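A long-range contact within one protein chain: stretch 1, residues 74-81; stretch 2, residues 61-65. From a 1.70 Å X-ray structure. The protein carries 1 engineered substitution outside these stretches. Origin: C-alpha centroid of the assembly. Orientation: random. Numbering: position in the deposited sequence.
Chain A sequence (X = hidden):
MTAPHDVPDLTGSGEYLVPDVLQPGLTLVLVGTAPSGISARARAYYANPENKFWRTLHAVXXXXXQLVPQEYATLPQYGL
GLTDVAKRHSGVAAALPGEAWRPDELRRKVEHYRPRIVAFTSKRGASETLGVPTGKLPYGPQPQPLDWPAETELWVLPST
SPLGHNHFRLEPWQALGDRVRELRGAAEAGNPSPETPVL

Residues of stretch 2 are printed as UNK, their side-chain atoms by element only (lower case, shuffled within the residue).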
# COMPACT_ATOMS: atom_id res chain seq x y z
N THR A 74 -1.90 -13.57 3.00
CA THR A 74 -2.69 -14.34 2.09
C THR A 74 -3.17 -13.50 0.91
O THR A 74 -3.71 -14.02 -0.06
CB THR A 74 -3.91 -14.97 2.80
OG1 THR A 74 -4.83 -13.92 3.19
CG2 THR A 74 -3.52 -15.71 4.13
N LEU A 75 -2.94 -12.19 0.98
CA LEU A 75 -3.45 -11.33 -0.06
C LEU A 75 -3.07 -11.70 -1.50
O LEU A 75 -3.84 -11.38 -2.43
CB LEU A 75 -3.05 -9.85 0.20
CG LEU A 75 -3.83 -9.11 1.31
CD1 LEU A 75 -3.28 -7.69 1.45
CD2 LEU A 75 -5.33 -9.08 0.93
N PRO A 76 -1.89 -12.29 -1.75
CA PRO A 76 -1.57 -12.64 -3.14
C PRO A 76 -2.55 -13.59 -3.83
O PRO A 76 -2.60 -13.60 -5.07
CB PRO A 76 -0.16 -13.27 -3.06
CG PRO A 76 0.43 -12.60 -1.86
CD PRO A 76 -0.72 -12.51 -0.87
N GLN A 77 -3.30 -14.36 -3.06
CA GLN A 77 -4.29 -15.25 -3.66
C GLN A 77 -5.41 -14.40 -4.36
O GLN A 77 -6.16 -14.89 -5.20
CB GLN A 77 -4.83 -16.22 -2.61
CG GLN A 77 -5.85 -15.64 -1.63
CD GLN A 77 -6.37 -16.62 -0.67
OE1 GLN A 77 -6.62 -17.81 -1.03
NE2 GLN A 77 -6.58 -16.16 0.57
N TYR A 78 -5.47 -13.13 -4.01
CA TYR A 78 -6.41 -12.16 -4.60
C TYR A 78 -5.69 -11.20 -5.52
O TYR A 78 -6.27 -10.23 -5.99
CB TYR A 78 -7.18 -11.43 -3.46
CG TYR A 78 -7.89 -12.38 -2.53
CD1 TYR A 78 -8.73 -13.35 -3.03
CD2 TYR A 78 -7.73 -12.29 -1.14
CE1 TYR A 78 -9.41 -14.24 -2.19
CE2 TYR A 78 -8.39 -13.15 -0.31
CZ TYR A 78 -9.22 -14.13 -0.83
OH TYR A 78 -9.90 -14.98 0.01
N GLY A 79 -4.41 -11.47 -5.77
CA GLY A 79 -3.55 -10.62 -6.58
C GLY A 79 -3.06 -9.33 -5.93
O GLY A 79 -2.57 -8.42 -6.61
N LEU A 80 -3.11 -9.29 -4.60
CA LEU A 80 -2.69 -8.11 -3.84
C LEU A 80 -1.41 -8.40 -3.04
O LEU A 80 -1.23 -9.52 -2.54
CB LEU A 80 -3.77 -7.68 -2.86
CG LEU A 80 -4.77 -6.61 -3.39
CD1 LEU A 80 -5.43 -7.13 -4.73
CD2 LEU A 80 -5.77 -6.29 -2.32
N GLY A 81 -0.57 -7.39 -2.94
CA GLY A 81 0.63 -7.39 -2.06
C GLY A 81 0.71 -6.15 -1.19
O GLY A 81 -0.16 -5.24 -1.26
N UNK A 61 -14.65 -4.90 -2.57
CA UNK A 61 -14.47 -6.22 -3.19
C UNK A 61 -13.05 -6.45 -3.68
O UNK A 61 -12.84 -7.07 -4.71
N UNK A 62 -12.06 -5.88 -3.00
CA UNK A 62 -10.65 -6.29 -3.26
C UNK A 62 -10.43 -7.65 -2.63
O UNK A 62 -9.63 -8.48 -3.14
c UNK A 62 -9.54 -3.98 -3.55
c UNK A 62 -8.89 -4.31 -4.91
c UNK A 62 -9.67 -5.24 -2.72
c UNK A 62 -8.83 -2.82 -2.83
N UNK A 63 -11.12 -7.90 -1.52
CA UNK A 63 -11.19 -9.22 -0.91
C UNK A 63 -12.66 -9.65 -0.70
O UNK A 63 -13.53 -8.80 -0.50
c UNK A 63 -10.39 -9.27 0.44
c UNK A 63 -8.98 -8.68 0.27
o UNK A 63 -11.05 -8.52 1.50
N UNK A 64 -12.93 -10.96 -0.77
CA UNK A 64 -14.30 -11.50 -0.57
C UNK A 64 -14.79 -11.63 0.87
O UNK A 64 -15.97 -11.93 1.08
c UNK A 64 -11.97 -12.03 -1.14
c UNK A 64 -12.77 -13.32 -0.97
c UNK A 64 -14.21 -12.90 -1.20
N UNK A 65 -13.88 -11.50 1.84
CA UNK A 65 -14.21 -11.55 3.27
C UNK A 65 -13.37 -10.46 3.90
O UNK A 65 -12.44 -10.00 3.24
n UNK A 65 -12.88 -15.39 4.47
c UNK A 65 -14.34 -15.41 4.31
n UNK A 65 -12.92 -15.01 6.76
c UNK A 65 -14.89 -13.98 3.96
n UNK A 65 -10.90 -15.15 5.66
c UNK A 65 -13.77 -12.89 3.86
c UNK A 65 -12.24 -15.18 5.63
O HOH W 1 -8.71 -9.02 -5.62

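Position 61 has backbone atoms alone and no side-chain atom, which identifies it directly as Gly61. Its phi/psi of 65/33° agrees, since a positive phi favours glycine, and it is the first residue after a helix to leave helical angles, with two bonds back into the last turn forming a Schellman motif. It makes no contact with stretch 1.

Position 62 carries four carbons and no heteroatom, forked at the second. Its CB lies 4.1 Å from Leu80 CD2, and its backbone O is 3.8 Å from Tyr78 CB. Four carbons with the fork at the second carbon, rather than at CB, specify leucine: Leu62, with chi1 of -76° (m) and chi2 of 166° (t).

Position 63 has one carbon carrying one oxygen and one further carbon. The terminal carbon approaches Leu75 CD2 to 3.7 Å and Tyr78 CD2 to 4.1 Å. A branched CB bearing a hydroxyl and a methyl is that of threonine, so this is Thr63, chi1 71° (p). OG1 donates a hydrogen bond to the backbone O of position 65 at 2.7 Å, within its own stretch, while CG2 is the atom that meets the two stretch 1 side chains.

Position 64 shows three carbons closing a ring onto the backbone N, the signature of proline. One ring carbon sits 3.7 Å from the centroid of the Tyr78 ring and 20° off its normal, hence over the face. In Pro64 this carbon is CD, bonded to N, and the arrangement is a CH-pi contact; CD is also 3.5 Å from Tyr78 CZ, and CG is 3.5 Å from Tyr78 OH.

Position 65 has three carbons, a nitrogen, then a carbon carrying two more nitrogens. That guanidinium-ended chain is Arg65. Its side chain comes no nearer to stretch 1 than the 5.4 Å between Arg65 NE and Tyr78 OH, so it adds little to the contact.

The contact centres on Tyr78, whose CA-to-CB bond points toward stretch 2 and which has 66 Å² covered by it, more than any other residue here. Pro64 packs over one ring face, Leu62 meets Leu80, and Thr63 reaches Leu75; together the stretches bury 261 Å². No direct hydrogen bond crosses between them. Instead, water 1 donates to Leu62 O and to Tyr78 O, each 2.7 Å from its oxygen, joining two carbonyls that could not bond to each other. On the stretch 1 side, Tyr78 N and Leu80 N both donate to Leu75 O, at 2.9 and 3.1 Å, tying together the backbone that carries all three contacting side chains.

Stretch 2 (61-65) GLTPR
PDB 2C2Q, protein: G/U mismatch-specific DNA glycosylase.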